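Side-chain contact in proline iminopeptidase (Streptomyces halstedii, PDB 3WMR), which is an alpha/beta-hydrolase amidohydrolase of polyketide substrates, classed in peptidase family S33 and thought to release N-terminal proline from peptides: residues Thr228-Pro233 / Gly240-Trp245. Residues are numbered along the deposited sequence; the frame is centred on the assembly and turned at random.
With P4G (1-ethoxy-2-(2-ethoxyethoxy)ethane), chain E.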
# COMPACT_ATOMS: atom_id res chain seq x y z
N THR A 228 4.10 -7.57 11.39
CA THR A 228 3.54 -7.98 12.68
C THR A 228 3.79 -6.89 13.74
O THR A 228 2.92 -6.65 14.58
CB THR A 228 4.03 -9.37 13.16
OG1 THR A 228 5.45 -9.38 13.37
CG2 THR A 228 3.65 -10.49 12.13
N THR A 229 4.92 -6.19 13.66
CA THR A 229 5.19 -5.08 14.58
C THR A 229 4.22 -3.93 14.37
O THR A 229 3.55 -3.50 15.31
CB THR A 229 6.63 -4.56 14.45
OG1 THR A 229 7.54 -5.61 14.75
CG2 THR A 229 6.87 -3.40 15.43
N MET A 230 4.10 -3.45 13.13
CA MET A 230 3.37 -2.21 12.87
C MET A 230 1.88 -2.43 12.61
O MET A 230 1.06 -1.62 13.03
CB MET A 230 4.02 -1.45 11.72
CG MET A 230 5.50 -1.14 11.95
SD MET A 230 6.20 0.05 10.79
CE MET A 230 5.48 1.58 11.41
N ASN A 231 1.54 -3.53 11.94
CA ASN A 231 0.15 -3.81 11.58
C ASN A 231 -0.55 -4.86 12.45
O ASN A 231 -1.54 -4.55 13.11
CB ASN A 231 0.05 -4.21 10.10
CG ASN A 231 -1.36 -4.63 9.71
OD1 ASN A 231 -1.71 -5.83 9.73
ND2 ASN A 231 -2.18 -3.66 9.39
N GLY A 232 -0.07 -6.10 12.43
CA GLY A 232 -0.76 -7.20 13.06
C GLY A 232 -0.59 -8.44 12.19
O GLY A 232 0.05 -8.37 11.17
N PRO A 233 -1.19 -9.56 12.60
CA PRO A 233 -1.01 -10.82 11.86
C PRO A 233 -1.61 -10.83 10.46
O PRO A 233 -1.19 -11.62 9.63
CB PRO A 233 -1.74 -11.86 12.71
CG PRO A 233 -2.47 -11.11 13.77
CD PRO A 233 -1.91 -9.75 13.88
N GLY A 240 -0.96 -4.04 15.87
CA GLY A 240 0.41 -3.55 15.91
C GLY A 240 0.41 -2.08 16.28
O GLY A 240 -0.63 -1.53 16.63
N THR A 241 1.59 -1.46 16.20
CA THR A 241 1.78 -0.08 16.65
C THR A 241 1.04 0.98 15.83
O THR A 241 0.89 2.10 16.30
CB THR A 241 3.28 0.31 16.67
OG1 THR A 241 3.84 0.11 15.37
CG2 THR A 241 4.04 -0.53 17.69
N LEU A 242 0.54 0.65 14.64
CA LEU A 242 -0.25 1.64 13.88
C LEU A 242 -1.75 1.61 14.18
O LEU A 242 -2.52 2.34 13.58
CB LEU A 242 -0.01 1.50 12.37
CG LEU A 242 1.43 1.77 11.89
CD1 LEU A 242 1.51 1.64 10.38
CD2 LEU A 242 1.98 3.14 12.34
N ARG A 243 -2.13 0.79 15.15
CA ARG A 243 -3.52 0.58 15.54
C ARG A 243 -4.38 1.84 15.70
O ARG A 243 -5.55 1.85 15.29
CB ARG A 243 -3.53 -0.20 16.86
CG ARG A 243 -4.89 -0.44 17.46
CD ARG A 243 -4.75 -1.34 18.67
NE ARG A 243 -6.05 -1.53 19.32
CZ ARG A 243 -6.96 -2.44 18.96
NH1 ARG A 243 -6.75 -3.29 17.94
NH2 ARG A 243 -8.10 -2.50 19.65
N ASP A 244 -3.82 2.88 16.32
CA ASP A 244 -4.57 4.12 16.57
C ASP A 244 -4.22 5.22 15.56
O ASP A 244 -4.69 6.35 15.68
CB ASP A 244 -4.32 4.59 18.01
CG ASP A 244 -4.98 3.67 19.05
OD1 ASP A 244 -6.21 3.46 18.95
OD2 ASP A 244 -4.29 3.15 19.95
N TRP A 245 -3.42 4.90 14.56
CA TRP A 245 -2.83 5.94 13.73
C TRP A 245 -3.78 6.50 12.66
O TRP A 245 -4.48 5.76 11.96
CB TRP A 245 -1.56 5.40 13.09
CG TRP A 245 -0.78 6.41 12.32
CD1 TRP A 245 -0.32 7.62 12.77
CD2 TRP A 245 -0.34 6.28 10.97
NE1 TRP A 245 0.37 8.26 11.77
CE2 TRP A 245 0.37 7.46 10.65
CE3 TRP A 245 -0.48 5.29 9.99
CZ2 TRP A 245 0.94 7.67 9.41
CZ3 TRP A 245 0.08 5.50 8.75
CH2 TRP A 245 0.78 6.68 8.46
C8 P4G E . 1.22 5.52 15.78
C7 P4G E . 1.60 6.98 15.79
O4 P4G E . 2.76 7.24 14.98
C6 P4G E . 3.18 8.61 15.05
C5 P4G E . 4.15 8.99 13.92
O3 P4G E . 3.48 9.78 12.94
C4 P4G E . 4.33 10.60 12.14
C3 P4G E . 3.52 11.20 10.98
O2 P4G E . 2.11 11.05 11.18
C2 P4G E . 1.34 12.21 10.83
C1 P4G E . -0.12 11.97 11.12
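Met230 and Gly240 bury the most surface here, followed by Leu242. The contact joins the C-terminal end of helix 225-230 to the turn beginning at Gly240. Three backbone hydrogen bonds fasten it. Thr241 N donates to Thr229 O at 3.0 Å, and Leu242 N to Met230 O at 2.8 Å. Each donor lies in the plane of the carbonyl it meets. Gly240 N bonds Asn231 O at 2.9 Å from well above the plane of the Asn231 carbonyl. Gly240 CA lies 3.2 Å from Thr229 O, and a side chain there would clash with the helix end. Beside these bonds, Met230 bends at chi3 (75°) and brings CE against Leu242 CD2 at 3.9 Å. Pro56 touches both side chains. Leu242 CD2 also lies over one face of the Trp245 ring, toward its rim. At the ring edge, Trp245 NE1 makes a weak 3.3 Å hydrogen bond to ether O2 of the bound P4G. With an alanine in place of Trp245, the ether oxygen would probably lose this weak donor and Leu242 CD2 the ring face it lies over. Helix-end carbonyls thus fix the turn's backbone, while apolar contacts run from Met230 through Leu242 to the indole, whose one polar tie to the ligand is a weak N-H.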